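Local coordinates for carbamate kinase (Aeropyrum pernix, PDB 2E9Y), which probably catalyses the reversible transfer of a phosphoryl group between ATP and carbamate, at residues A257-L265 / V279-E287; A191-V199 / V210-S220. All coordinates share one frame; numbering follows the deposited sequence. Where two conformers were deposited one is given.

Contact 1. Residues A257-L265 / V279-E287; sequences AASELKKYL and VEAAISFVE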
# COMPACT_ATOMS: atom_id res chain seq x y z
N ALA A 257 -9.22 -37.31 -0.15
CA ALA A 257 -8.05 -37.37 -1.01
C ALA A 257 -8.24 -36.35 -2.13
O ALA A 257 -9.35 -36.20 -2.66
CB ALA A 257 -7.90 -38.77 -1.59
N ALA A 258 -7.17 -35.65 -2.47
CA ALA A 258 -7.22 -34.65 -3.53
C ALA A 258 -7.78 -35.25 -4.81
O ALA A 258 -8.53 -34.59 -5.53
CB ALA A 258 -5.83 -34.07 -3.78
N SER A 259 -7.41 -36.49 -5.10
CA SER A 259 -7.88 -37.17 -6.30
C SER A 259 -9.40 -37.32 -6.29
O SER A 259 -10.04 -37.24 -7.33
CB SER A 259 -7.23 -38.56 -6.42
OG SER A 259 -7.60 -39.39 -5.34
N GLU A 260 -9.96 -37.55 -5.11
CA GLU A 260 -11.40 -37.70 -4.99
C GLU A 260 -12.10 -36.35 -5.14
O GLU A 260 -13.13 -36.26 -5.81
CB GLU A 260 -11.76 -38.34 -3.65
CG GLU A 260 -11.47 -39.82 -3.62
CD GLU A 260 -12.32 -40.60 -4.62
OE1 GLU A 260 -13.53 -40.74 -4.39
OE2 GLU A 260 -11.76 -41.04 -5.65
N LEU A 261 -11.55 -35.31 -4.53
CA LEU A 261 -12.16 -33.99 -4.63
C LEU A 261 -12.09 -33.48 -6.06
O LEU A 261 -12.99 -32.78 -6.52
CB LEU A 261 -11.46 -32.99 -3.70
CG LEU A 261 -11.71 -33.14 -2.20
CD1 LEU A 261 -11.09 -31.97 -1.47
CD2 LEU A 261 -13.21 -33.20 -1.92
N LYS A 262 -11.03 -33.85 -6.77
CA LYS A 262 -10.84 -33.43 -8.16
C LYS A 262 -11.98 -33.95 -9.04
O LYS A 262 -12.38 -33.29 -9.99
CB LYS A 262 -9.49 -33.93 -8.68
CG LYS A 262 -8.97 -33.15 -9.87
CD LYS A 262 -7.50 -33.47 -10.13
CE LYS A 262 -6.87 -32.45 -11.07
NZ LYS A 262 -5.41 -32.66 -11.23
N LYS A 263 -12.49 -35.14 -8.71
CA LYS A 263 -13.59 -35.72 -9.48
C LYS A 263 -14.85 -34.89 -9.25
O LYS A 263 -15.57 -34.55 -10.19
CB LYS A 263 -13.85 -37.16 -9.04
CG LYS A 263 -12.72 -38.13 -9.30
CD LYS A 263 -13.10 -39.52 -8.81
CE LYS A 263 -11.96 -40.51 -8.94
NZ LYS A 263 -12.32 -41.83 -8.34
N TYR A 264 -15.13 -34.59 -7.98
CA TYR A 264 -16.31 -33.81 -7.63
C TYR A 264 -16.23 -32.43 -8.27
O TYR A 264 -17.24 -31.89 -8.74
CB TYR A 264 -16.41 -33.66 -6.10
CG TYR A 264 -16.84 -34.92 -5.38
CD1 TYR A 264 -18.09 -35.49 -5.62
CD2 TYR A 264 -16.00 -35.54 -4.46
CE1 TYR A 264 -18.49 -36.65 -4.97
CE2 TYR A 264 -16.39 -36.71 -3.80
CZ TYR A 264 -17.64 -37.26 -4.06
OH TYR A 264 -18.03 -38.42 -3.44
N LEU A 265 -15.03 -31.86 -8.28
CA LEU A 265 -14.80 -30.54 -8.85
C LEU A 265 -15.18 -30.47 -10.33
O LEU A 265 -15.81 -29.51 -10.77
CB LEU A 265 -13.32 -30.15 -8.69
CG LEU A 265 -12.90 -28.79 -9.25
CD1 LEU A 265 -13.63 -27.68 -8.51
CD2 LEU A 265 -11.39 -28.62 -9.10
N VAL A 279 -11.32 -25.37 -3.44
CA VAL A 279 -11.04 -26.79 -3.60
C VAL A 279 -9.91 -26.95 -4.62
O VAL A 279 -9.00 -27.74 -4.42
CB VAL A 279 -12.29 -27.57 -4.07
CG1 VAL A 279 -11.90 -28.97 -4.56
CG2 VAL A 279 -13.27 -27.69 -2.92
N GLU A 280 -9.98 -26.18 -5.70
CA GLU A 280 -8.95 -26.25 -6.74
C GLU A 280 -7.59 -25.89 -6.14
O GLU A 280 -6.59 -26.55 -6.40
CB GLU A 280 -9.27 -25.28 -7.88
CG GLU A 280 -8.39 -25.46 -9.10
CD GLU A 280 -8.54 -24.35 -10.12
OE1 GLU A 280 -9.69 -23.93 -10.38
OE2 GLU A 280 -7.51 -23.91 -10.68
N ALA A 281 -7.58 -24.83 -5.33
CA ALA A 281 -6.36 -24.36 -4.68
C ALA A 281 -5.78 -25.42 -3.75
O ALA A 281 -4.58 -25.69 -3.78
CB ALA A 281 -6.66 -23.08 -3.88
N ALA A 282 -6.64 -26.02 -2.93
CA ALA A 282 -6.20 -27.06 -2.00
C ALA A 282 -5.59 -28.24 -2.76
O ALA A 282 -4.53 -28.74 -2.40
CB ALA A 282 -7.37 -27.52 -1.15
N ILE A 283 -6.28 -28.69 -3.80
CA ILE A 283 -5.80 -29.82 -4.60
C ILE A 283 -4.45 -29.51 -5.22
O ILE A 283 -3.53 -30.33 -5.18
CB ILE A 283 -6.79 -30.17 -5.73
CG1 ILE A 283 -8.08 -30.74 -5.14
CG2 ILE A 283 -6.16 -31.15 -6.70
CD1 ILE A 283 -9.20 -30.95 -6.15
N SER A 284 -4.31 -28.31 -5.79
CA SER A 284 -3.05 -27.91 -6.42
C SER A 284 -1.89 -27.97 -5.44
O SER A 284 -0.80 -28.42 -5.79
CB SER A 284 -3.18 -26.50 -7.00
OG SER A 284 -1.96 -26.08 -7.60
N PHE A 285 -2.12 -27.52 -4.21
CA PHE A 285 -1.08 -27.53 -3.20
C PHE A 285 -0.63 -28.96 -2.92
O PHE A 285 0.56 -29.25 -2.88
CB PHE A 285 -1.59 -26.89 -1.91
CG PHE A 285 -0.55 -26.81 -0.82
CD1 PHE A 285 0.53 -25.94 -0.93
CD2 PHE A 285 -0.63 -27.64 0.30
CE1 PHE A 285 1.51 -25.88 0.05
CE2 PHE A 285 0.35 -27.59 1.29
CZ PHE A 285 1.42 -26.71 1.17
N VAL A 286 -1.60 -29.85 -2.71
CA VAL A 286 -1.27 -31.24 -2.44
C VAL A 286 -0.49 -31.87 -3.60
O VAL A 286 0.51 -32.55 -3.38
CB VAL A 286 -2.55 -32.08 -2.17
CG1 VAL A 286 -2.18 -33.54 -1.99
CG2 VAL A 286 -3.25 -31.56 -0.93
N GLU A 287 -0.94 -31.63 -4.83
CA GLU A 287 -0.28 -32.20 -6.00
C GLU A 287 1.13 -31.67 -6.22
O GLU A 287 2.04 -32.43 -6.58
CB GLU A 287 -1.11 -31.95 -7.26
CG GLU A 287 -2.53 -32.50 -7.20
CD GLU A 287 -3.29 -32.26 -8.48
OE1 GLU A 287 -3.16 -31.15 -9.05
OE2 GLU A 287 -4.02 -33.17 -8.92
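I283 enters helix 258-265 as a knob into a hole, its side chain seated among A258, L261, K262 and L265. The branch at CB sends two arms to different partners. CG2 lies 4.1 Å from the methyl CB of A258, while CG1, placed anti to the carbonyl carbon (chi1 -68°), passes the carbonyl oxygen of A258. With chi2 extended at 172°, the chain then carries CD1 onto the backbone of the facing helix, where it stops 3.5 Å from N of K262 and also meets CB of L261 at 3.9 Å. The knob thus rests on main-chain atoms as much as on side chains, and an alanine here would probably leave a gap against L261 and K262, with CD1 and its main-chain contacts lost.

Two apolar pairs extend the interface to either side of the knob: CB of A258 lies 4.1 Å from CG1 of V286, and CB of L261 lies at the same separation from CG1 of V279. L265 adds CD2 against CB of E280, whose carboxylate is engaged elsewhere, in a salt bridge with R169. V313 of strand 311-314 touches A258, L261 and V286, so the buried margin of the helix pair lies on the sheet.

At the exposed margin the extended chain of K262 crosses that of E287 at about a right angle, and NZ of K262 reaches OE2 of E287 at 2.7 Å on the syn side of the carboxylate. The axes of the two helical segments, 258-265 and 279-287, approach to 9.6 Å and run at 146° to one another, roughly antiparallel. The chemistry is therefore divided: aliphatic packing joins the helices inside, while a single salt bridge, probably weakened by solvent, ties them at the surface.

Contact 2. Residues A191-V199 / V210-S220; sequences ALGGGGVPV and VEAVVDKDLAS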
# COMPACT_ATOMS: atom_id res chain seq x y z
N ALA A 191 0.48 -10.54 3.11
CA ALA A 191 0.90 -10.40 1.72
C ALA A 191 -0.14 -10.90 0.73
O ALA A 191 -1.17 -11.46 1.11
CB ALA A 191 2.23 -11.14 1.50
N LEU A 192 0.15 -10.68 -0.55
CA LEU A 192 -0.71 -11.11 -1.64
C LEU A 192 -2.15 -10.66 -1.45
O LEU A 192 -3.09 -11.39 -1.74
CB LEU A 192 -0.63 -12.65 -1.75
CG LEU A 192 -0.74 -13.28 -3.14
CD1 LEU A 192 0.18 -12.55 -4.11
CD2 LEU A 192 -0.36 -14.75 -3.06
N GLY A 193 -2.33 -9.43 -0.98
CA GLY A 193 -3.67 -8.92 -0.77
C GLY A 193 -4.48 -8.87 -2.05
O GLY A 193 -3.99 -8.42 -3.08
N GLY A 194 -5.72 -9.35 -1.98
CA GLY A 194 -6.61 -9.32 -3.14
C GLY A 194 -6.18 -10.31 -4.24
O GLY A 194 -6.68 -10.30 -5.36
N GLY A 195 -5.19 -11.15 -3.91
CA GLY A 195 -4.71 -12.12 -4.90
C GLY A 195 -3.45 -11.62 -5.62
O GLY A 195 -2.85 -12.30 -6.43
N GLY A 196 -3.09 -10.36 -5.31
CA GLY A 196 -1.87 -9.80 -5.89
C GLY A 196 -2.15 -8.86 -7.07
O GLY A 196 -3.20 -8.91 -7.70
N VAL A 197 -1.18 -7.97 -7.33
CA VAL A 197 -1.23 -7.13 -8.53
C VAL A 197 -0.71 -7.89 -9.77
O VAL A 197 0.45 -8.29 -9.86
CB VAL A 197 -0.34 -5.91 -8.27
CG1 VAL A 197 -0.29 -5.01 -9.50
CG2 VAL A 197 -0.89 -5.13 -7.09
N PRO A 198 -1.60 -8.14 -10.76
CA PRO A 198 -1.21 -8.87 -11.96
C PRO A 198 -0.29 -8.09 -12.86
O PRO A 198 -0.53 -6.95 -13.23
CB PRO A 198 -2.45 -9.16 -12.78
CG PRO A 198 -3.66 -8.77 -11.96
CD PRO A 198 -3.02 -7.82 -10.84
N VAL A 199 0.77 -8.79 -13.23
CA VAL A 199 1.63 -8.29 -14.25
C VAL A 199 1.91 -9.39 -15.26
O VAL A 199 1.71 -10.57 -15.01
CB VAL A 199 2.93 -7.87 -13.58
CG1 VAL A 199 2.65 -6.76 -12.57
CG2 VAL A 199 3.52 -9.06 -12.84
N VAL A 210 -1.30 -5.20 -15.48
CA VAL A 210 -2.46 -5.30 -16.36
C VAL A 210 -3.75 -5.18 -15.56
O VAL A 210 -3.77 -5.47 -14.36
CB VAL A 210 -2.49 -6.64 -17.14
CG1 VAL A 210 -1.32 -6.70 -18.10
CG2 VAL A 210 -2.44 -7.82 -16.18
N GLU A 211 -4.82 -4.73 -16.20
CA GLU A 211 -6.09 -4.61 -15.51
C GLU A 211 -6.78 -5.96 -15.50
O GLU A 211 -7.37 -6.38 -16.49
CB GLU A 211 -6.98 -3.55 -16.16
CG GLU A 211 -6.60 -2.13 -15.78
CD GLU A 211 -7.68 -1.13 -16.14
OE1 GLU A 211 -7.92 -0.92 -17.35
OE2 GLU A 211 -8.30 -0.57 -15.21
N ALA A 212 -6.68 -6.64 -14.37
CA ALA A 212 -7.27 -7.95 -14.19
C ALA A 212 -7.24 -8.26 -12.71
O ALA A 212 -6.61 -7.53 -11.94
CB ALA A 212 -6.47 -9.00 -14.96
N VAL A 213 -7.93 -9.31 -12.31
CA VAL A 213 -7.91 -9.72 -10.92
C VAL A 213 -7.43 -11.17 -10.88
O VAL A 213 -7.54 -11.89 -11.87
CB VAL A 213 -9.31 -9.62 -10.26
CG1 VAL A 213 -9.75 -8.17 -10.22
CG2 VAL A 213 -10.31 -10.47 -11.02
N VAL A 214 -6.87 -11.57 -9.75
CA VAL A 214 -6.38 -12.94 -9.60
C VAL A 214 -7.07 -13.53 -8.38
O VAL A 214 -7.16 -12.88 -7.35
CB VAL A 214 -4.85 -12.95 -9.41
CG1 VAL A 214 -4.36 -14.37 -9.14
CG2 VAL A 214 -4.18 -12.38 -10.66
N ASP A 215 -7.57 -14.76 -8.51
CA ASP A 215 -8.25 -15.42 -7.40
C ASP A 215 -7.28 -15.52 -6.22
O ASP A 215 -6.18 -16.05 -6.35
CB ASP A 215 -8.69 -16.83 -7.82
CG ASP A 215 -9.51 -17.52 -6.76
OD1 ASP A 215 -8.91 -18.09 -5.83
OD2 ASP A 215 -10.75 -17.48 -6.85
N LYS A 216 -7.70 -15.01 -5.07
CA LYS A 216 -6.84 -15.02 -3.89
C LYS A 216 -6.50 -16.42 -3.38
O LYS A 216 -5.44 -16.62 -2.78
CB LYS A 216 -7.46 -14.19 -2.77
CG LYS A 216 -8.78 -14.72 -2.22
CD LYS A 216 -8.56 -15.65 -1.04
CE LYS A 216 -9.86 -15.93 -0.31
NZ LYS A 216 -9.64 -16.78 0.89
N ASP A 217 -7.39 -17.37 -3.59
CA ASP A 217 -7.12 -18.73 -3.12
C ASP A 217 -6.12 -19.44 -4.04
O ASP A 217 -5.18 -20.08 -3.56
CB ASP A 217 -8.43 -19.51 -3.01
CG ASP A 217 -9.33 -18.95 -1.93
OD1 ASP A 217 -8.83 -18.77 -0.79
OD2 ASP A 217 -10.52 -18.68 -2.20
N LEU A 218 -6.31 -19.31 -5.35
CA LEU A 218 -5.39 -19.93 -6.29
C LEU A 218 -4.00 -19.32 -6.09
O LEU A 218 -2.99 -20.03 -6.10
CB LEU A 218 -5.85 -19.69 -7.73
CG LEU A 218 -7.21 -20.29 -8.10
CD1 LEU A 218 -7.47 -20.10 -9.59
CD2 LEU A 218 -7.22 -21.78 -7.74
N ALA A 219 -3.96 -18.01 -5.91
CA ALA A 219 -2.69 -17.31 -5.70
C ALA A 219 -2.03 -17.73 -4.39
O ALA A 219 -0.81 -17.93 -4.35
CB ALA A 219 -2.91 -15.79 -5.71
N SER A 220 -2.82 -17.86 -3.33
CA SER A 220 -2.29 -18.27 -2.02
C SER A 220 -1.71 -19.68 -2.09
O SER A 220 -0.71 -19.98 -1.44
CB SER A 220 -3.39 -18.22 -0.96
OG SER A 220 -3.82 -16.88 -0.73
O HOH W 1 -6.05 -9.52 -7.94
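P198 buries more surface than any other residue here, its ring lying against V210, A212 and V214 in turn. CB meets CG2 of V210 at 3.7 Å; CG touches CG2 of V214 and comes within 3.2 Å of the carbonyl oxygen of A212. The main chain fixes this end as well: N of V210 donates to O of P198 over 3.0 Å, nearly straight at 160°, although the donor is tilted 31° from the carbonyl plane.

V214 also contributes heavily. With CG1 anti to the backbone N and CG2 beside it (chi1 175°), one methyl approaches O of G195 while the other faces the proline ring. O of G195 is buried without a polar partner, bordered by V214 and by CB of A219 at 3.6 Å.

G195 itself lets the backbones close up, its CA 3.7 Å from CA of K216. A CB would collide with O of V214, and the backbone angles by themselves call for glycine; instead, the CA hydrogen points almost directly at O of V214. A water bridges the same region, donating to O of G194 and O of G196 and accepting from N of V214.

Beyond the glycines, D215 caps helix 216-220: its OD1 accepts from N of L218 at 2.9 Å, and more weakly from N of D217. NZ of K216, at the start of that helix, is hydrogen-bonded to O of L11. The contact thus sets a glycine-rich turn, leading into strand 197-199, against the capped N-terminus of a helix within the amino acid kinase fold, probably near the active-site cleft.

In the fold
Contact 2 closes before contact 1 opens along the chain, and their centres lie about 20 Å apart. They nevertheless meet through two helices: CB of A281 in contact 1 packs 3.4 Å from O of D217 in contact 2, and CD2 of L218 lies 3.9 Å from N of A281. D217 is also tied to helix 275-289 by its salt bridge with K278. Contact 2 is the more central, about 7 Å from the chain centre against 18 Å for contact 1. Its glycine-rich turn and helix start are the likelier neighbours of the active site, whereas helix 258-266 lies beside helix 275-289, which itself touches helix 216-226.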